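Local coordinates for protein putative methylthioribose-1-phosphate isomerase (Archaeoglobus fulgidus, PDB 1T5O) that probably interconverts 5-methylthioribose 1-phosphate and 5-methylthioribulose 1-phosphate, an aldose-ketose isomerisation used in methionine biosynthesis, at residues E131-L143 / A319-Y331. Numbering follows the deposited sequence.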
loop_
_atom_site.group_PDB
_atom_site.type_symbol
_atom_site.label_atom_id
_atom_site.label_comp_id
_atom_site.label_asym_id
_atom_site.label_seq_id
_atom_site.Cartn_x
_atom_site.Cartn_y
_atom_site.Cartn_z
ATOM N N GLU A 131 -26.561 -2.262 19.950
ATOM C CA GLU A 131 -26.573 -1.474 21.182
ATOM C C GLU A 131 -25.157 -1.256 21.721
ATOM O O GLU A 131 -24.820 -0.151 22.140
ATOM C CB GLU A 131 -27.502 -2.129 22.238
ATOM C CG GLU A 131 -27.185 -3.553 22.660
ATOM C CD GLU A 131 -28.305 -4.200 23.527
ATOM O OE1 GLU A 131 -27.972 -4.944 24.499
ATOM O OE2 GLU A 131 -29.506 -3.968 23.226
ATOM N N ARG A 132 -24.333 -2.306 21.694
ATOM C CA ARG A 132 -22.928 -2.232 22.124
ATOM C C ARG A 132 -22.126 -1.176 21.336
ATOM O O ARG A 132 -21.330 -0.430 21.903
ATOM C CB ARG A 132 -22.221 -3.584 21.912
ATOM C CG ARG A 132 -22.187 -4.464 23.134
ATOM C CD ARG A 132 -21.286 -5.710 22.975
ATOM N NE ARG A 132 -21.903 -6.785 22.191
ATOM C CZ ARG A 132 -21.632 -7.023 20.909
ATOM N NH1 ARG A 132 -20.748 -6.264 20.255
ATOM N NH2 ARG A 132 -22.243 -8.017 20.273
ATOM N N ASN A 133 -22.324 -1.149 20.026
ATOM C CA ASN A 133 -21.611 -0.208 19.155
ATOM C C ASN A 133 -22.051 1.223 19.380
ATOM O O ASN A 133 -21.221 2.122 19.357
ATOM C CB ASN A 133 -21.794 -0.595 17.682
ATOM C CG ASN A 133 -21.077 -1.879 17.350
ATOM O OD1 ASN A 133 -20.114 -2.223 18.022
ATOM N ND2 ASN A 133 -21.537 -2.599 16.322
ATOM N N ARG A 134 -23.353 1.440 19.597
ATOM C CA ARG A 134 -23.863 2.792 19.869
ATOM C C ARG A 134 -23.345 3.283 21.232
ATOM O O ARG A 134 -22.995 4.454 21.399
ATOM C CB ARG A 134 -25.402 2.823 19.906
ATOM C CG ARG A 134 -26.131 2.632 18.572
ATOM C CD ARG A 134 -27.586 3.017 18.826
ATOM N NE ARG A 134 -28.577 2.445 17.924
ATOM C CZ ARG A 134 -29.653 1.787 18.351
ATOM N NH1 ARG A 134 -29.860 1.621 19.650
ATOM N NH2 ARG A 134 -30.517 1.288 17.486
ATOM N N LYS A 135 -23.317 2.390 22.218
ATOM C CA LYS A 135 -22.842 2.780 23.553
ATOM C C LYS A 135 -21.333 3.121 23.451
ATOM O O LYS A 135 -20.872 4.147 23.973
ATOM C CB LYS A 135 -23.079 1.635 24.549
ATOM C CG LYS A 135 -22.674 1.993 25.955
ATOM C CD LYS A 135 -23.241 1.030 26.987
ATOM C CE LYS A 135 -23.380 1.717 28.350
ATOM N NZ LYS A 135 -23.784 0.723 29.398
ATOM N N MET A 136 -20.586 2.244 22.774
ATOM C CA MET A 136 -19.141 2.443 22.553
ATOM C C MET A 136 -18.936 3.768 21.806
ATOM O O MET A 136 -18.025 4.556 22.111
ATOM C CB MET A 136 -18.578 1.300 21.699
ATOM C CG MET A 136 -17.118 1.451 21.335
ATOM S SD MET A 136 -16.655 0.178 20.108
ATOM C CE MET A 136 -16.942 -1.195 20.997
ATOM N N GLY A 137 -19.790 3.994 20.817
ATOM C CA GLY A 137 -19.739 5.209 20.033
ATOM C C GLY A 137 -19.900 6.484 20.858
ATOM O O GLY A 137 -19.154 7.459 20.645
ATOM N N GLU A 138 -20.884 6.487 21.764
ATOM C CA GLU A 138 -21.153 7.627 22.633
ATOM C C GLU A 138 -19.942 7.916 23.517
ATOM O O GLU A 138 -19.588 9.071 23.721
ATOM C CB GLU A 138 -22.371 7.352 23.521
ATOM C CG GLU A 138 -23.677 7.307 22.760
ATOM C CD GLU A 138 -24.516 8.567 22.928
ATOM O OE1 GLU A 138 -24.067 9.678 22.537
ATOM O OE2 GLU A 138 -25.650 8.433 23.460
ATOM N N TYR A 139 -19.339 6.866 24.061
ATOM C CA TYR A 139 -18.140 7.026 24.885
ATOM C C TYR A 139 -17.016 7.588 24.029
ATOM O O TYR A 139 -16.346 8.519 24.436
ATOM C CB TYR A 139 -17.695 5.698 25.463
ATOM C CG TYR A 139 -18.474 5.245 26.646
ATOM C CD1 TYR A 139 -19.071 3.976 26.666
ATOM C CD2 TYR A 139 -18.550 6.031 27.798
ATOM C CE1 TYR A 139 -19.716 3.502 27.812
ATOM C CE2 TYR A 139 -19.196 5.558 28.948
ATOM C CZ TYR A 139 -19.772 4.290 28.943
ATOM O OH TYR A 139 -20.402 3.801 30.076
ATOM N N GLY A 140 -16.830 7.037 22.831
ATOM C CA GLY A 140 -15.762 7.512 21.964
ATOM C C GLY A 140 -15.975 8.912 21.428
ATOM O O GLY A 140 -15.002 9.661 21.269
ATOM N N ALA A 141 -17.230 9.276 21.137
ATOM C CA ALA A 141 -17.539 10.604 20.605
ATOM C C ALA A 141 -17.010 11.725 21.494
ATOM O O ALA A 141 -16.725 12.821 21.020
ATOM C CB ALA A 141 -19.087 10.766 20.397
ATOM N N GLU A 142 -16.919 11.467 22.791
ATOM C CA GLU A 142 -16.402 12.448 23.730
ATOM C C GLU A 142 -14.930 12.788 23.449
ATOM O O GLU A 142 -14.419 13.802 23.956
ATOM C CB GLU A 142 -16.541 11.936 25.179
ATOM C CG GLU A 142 -18.000 11.894 25.695
ATOM C CD GLU A 142 -18.727 13.219 25.463
ATOM O OE1 GLU A 142 -18.343 14.224 26.100
ATOM O OE2 GLU A 142 -19.662 13.267 24.625
ATOM N N LEU A 143 -14.255 11.945 22.657
ATOM C CA LEU A 143 -12.837 12.161 22.292
ATOM C C LEU A 143 -12.703 12.912 20.966
ATOM O O LEU A 143 -11.607 13.181 20.482
ATOM C CB LEU A 143 -12.108 10.819 22.152
ATOM C CG LEU A 143 -12.186 9.929 23.378
ATOM C CD1 LEU A 143 -11.585 8.559 23.041
ATOM C CD2 LEU A 143 -11.486 10.574 24.536
ATOM N N ALA A 319 -5.728 5.451 24.024
ATOM C CA ALA A 319 -6.822 4.958 24.837
ATOM C C ALA A 319 -7.599 3.913 24.058
ATOM O O ALA A 319 -7.587 3.911 22.823
ATOM C CB ALA A 319 -7.771 6.141 25.244
ATOM N N LEU A 320 -8.280 3.037 24.793
ATOM C CA LEU A 320 -9.125 2.011 24.214
ATOM C C LEU A 320 -10.572 2.517 24.404
ATOM O O LEU A 320 -10.932 2.988 25.471
ATOM C CB LEU A 320 -8.913 0.676 24.962
ATOM C CG LEU A 320 -7.476 0.139 24.970
ATOM C CD1 LEU A 320 -7.352 -1.039 25.926
ATOM C CD2 LEU A 320 -7.061 -0.270 23.551
ATOM N N ILE A 321 -11.384 2.444 23.353
ATOM C CA ILE A 321 -12.769 2.867 23.426
ATOM C C ILE A 321 -13.618 1.602 23.398
ATOM O O ILE A 321 -13.665 0.924 22.379
ATOM C CB ILE A 321 -13.163 3.739 22.212
ATOM C CG1 ILE A 321 -12.244 4.960 22.107
ATOM C CG2 ILE A 321 -14.615 4.196 22.369
ATOM C CD1 ILE A 321 -12.411 5.729 20.781
ATOM N N THR A 322 -14.307 1.312 24.496
ATOM C CA THR A 322 -15.131 0.095 24.605
ATOM C C THR A 322 -16.579 0.445 24.987
ATOM O O THR A 322 -16.876 1.610 25.236
ATOM C CB THR A 322 -14.542 -0.847 25.703
ATOM O OG1 THR A 322 -14.899 -0.366 27.011
ATOM C CG2 THR A 322 -12.998 -0.906 25.581
ATOM N N GLU A 323 -17.473 -0.544 25.041
ATOM C CA GLU A 323 -18.866 -0.264 25.411
ATOM C C GLU A 323 -18.979 -0.082 26.927
ATOM O O GLU A 323 -20.050 0.243 27.461
ATOM C CB GLU A 323 -19.811 -1.385 24.943
ATOM C CG GLU A 323 -19.789 -2.680 25.777
ATOM C CD GLU A 323 -18.707 -3.644 25.322
ATOM O OE1 GLU A 323 -17.569 -3.195 25.048
ATOM O OE2 GLU A 323 -18.996 -4.862 25.261
ATOM N N TYR A 324 -17.865 -0.295 27.616
ATOM C CA TYR A 324 -17.800 -0.141 29.065
ATOM C C TYR A 324 -17.167 1.203 29.408
ATOM O O TYR A 324 -17.079 1.582 30.584
ATOM C CB TYR A 324 -16.961 -1.263 29.688
ATOM C CG TYR A 324 -17.693 -2.573 29.809
ATOM C CD1 TYR A 324 -18.201 -2.989 31.040
ATOM C CD2 TYR A 324 -17.873 -3.402 28.700
ATOM C CE1 TYR A 324 -18.871 -4.217 31.170
ATOM C CE2 TYR A 324 -18.545 -4.618 28.808
ATOM C CZ TYR A 324 -19.043 -5.025 30.052
ATOM O OH TYR A 324 -19.706 -6.231 30.182
ATOM N N GLY A 325 -16.729 1.926 28.376
ATOM C CA GLY A 325 -16.119 3.220 28.591
ATOM C C GLY A 325 -14.743 3.350 27.948
ATOM O O GLY A 325 -14.229 2.402 27.333
ATOM N N VAL A 326 -14.144 4.531 28.088
ATOM C CA VAL A 326 -12.805 4.775 27.536
ATOM C C VAL A 326 -11.771 4.310 28.575
ATOM O O VAL A 326 -11.864 4.652 29.743
ATOM C CB VAL A 326 -12.601 6.289 27.206
ATOM C CG1 VAL A 326 -11.176 6.541 26.688
ATOM C CG2 VAL A 326 -13.583 6.706 26.123
ATOM N N ILE A 327 -10.790 3.529 28.145
ATOM C CA ILE A 327 -9.768 3.014 29.051
ATOM C C ILE A 327 -8.389 3.621 28.748
ATOM O O ILE A 327 -7.899 3.546 27.613
ATOM C CB ILE A 327 -9.670 1.485 28.911
ATOM C CG1 ILE A 327 -11.059 0.858 29.086
ATOM C CG2 ILE A 327 -8.736 0.910 29.951
ATOM C CD1 ILE A 327 -11.038 -0.699 28.913
ATOM N N TYR A 328 -7.751 4.169 29.772
ATOM C CA TYR A 328 -6.437 4.799 29.606
ATOM C C TYR A 328 -5.325 4.006 30.258
ATOM O O TYR A 328 -5.590 3.105 31.046
ATOM C CB TYR A 328 -6.423 6.184 30.249
ATOM C CG TYR A 328 -7.350 7.163 29.627
ATOM C CD1 TYR A 328 -8.648 7.324 30.117
ATOM C CD2 TYR A 328 -6.942 7.942 28.554
ATOM C CE1 TYR A 328 -9.509 8.237 29.553
ATOM C CE2 TYR A 328 -7.803 8.866 27.983
ATOM C CZ TYR A 328 -9.084 9.001 28.493
ATOM O OH TYR A 328 -9.956 9.891 27.939
ATOM N N PRO A 329 -4.056 4.346 29.940
ATOM C CA PRO A 329 -2.906 3.647 30.531
ATOM C C PRO A 329 -2.860 4.055 32.005
ATOM O O PRO A 329 -3.336 5.125 32.365
ATOM C CB PRO A 329 -1.707 4.206 29.751
ATOM C CG PRO A 329 -2.329 4.621 28.394
ATOM C CD PRO A 329 -3.636 5.236 28.837
ATOM N N PRO A 330 -2.313 3.202 32.877
ATOM C CA PRO A 330 -1.730 1.877 32.609
ATOM C C PRO A 330 -2.831 0.821 32.381
ATOM O O PRO A 330 -3.710 0.620 33.238
ATOM C CB PRO A 330 -0.890 1.614 33.861
ATOM C CG PRO A 330 -1.722 2.263 34.957
ATOM C CD PRO A 330 -2.224 3.552 34.310
ATOM N N TYR A 331 -2.777 0.155 31.229
ATOM C CA TYR A 331 -3.770 -0.839 30.869
ATOM C C TYR A 331 -3.821 -2.041 31.813
ATOM O O TYR A 331 -4.896 -2.563 32.068
ATOM C CB TYR A 331 -3.551 -1.279 29.415
ATOM C CG TYR A 331 -3.747 -0.126 28.436
ATOM C CD1 TYR A 331 -2.714 0.278 27.573
ATOM C CD2 TYR A 331 -4.956 0.571 28.395
ATOM C CE1 TYR A 331 -2.897 1.367 26.684
ATOM C CE2 TYR A 331 -5.149 1.654 27.521
ATOM C CZ TYR A 331 -4.119 2.050 26.668
ATOM O OH TYR A 331 -4.326 3.124 25.816
HETATM O O HOH W 1 -21.825 -1.602 28.873
#
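The beta hairpin 319-327 at one border of the Rossmann-like sheet packs its type I turn, Thr322 to Gly325, against the last turns of helix 111-141, with Tyr139 laid over Gly325 and Met136 CA 3.9 Å from Glu323 CA. The Tyr139 ring takes Gly325 CA over its centre as a CH-pi contact, 6° off the normal. Tyr139 CG lies anti to its carbonyl carbon (chi1 -79°), which carries the ring over the turn. At the ring edge, Glu323 O sits 3.3 Å from Tyr139 CE1. Within the turn, Thr322 OG1 accepts from Tyr324 N in an ST turn and donates to Gly325 O at 2.9 Å on a lone pair; Glu323 N is buried without a partner. Beside the ring, the extended Lys135 chain runs past Glu323 O, and one water links that oxygen to Lys135 NZ. Farther along, Met136 CG lies by Ile321 CG2, itself 3.5 Å from Gly140 CA, where a CB on Gly140 would clash with that methyl. Leu143 CD1 meets Ile321 CD1 tip to tip at 3.7 Å and also touches Val326 CG2. At the other end, the aliphatic part of Arg132 runs alongside Glu323, Arg132 CD 3.3 Å from Glu323 OE2, but their charged groups do not pair: Arg132 bridges to Asp129, and Glu323 OE1 accepts from Lys267 N. A leucine at Tyr139 would have no ring face for Gly325 CA, and would probably leave the turn's backbone less closely covered on that side. With no direct hydrogen bond across it, the joint rests on close fit of carbon against carbon and backbone carbonyls, its polar link water-mediated.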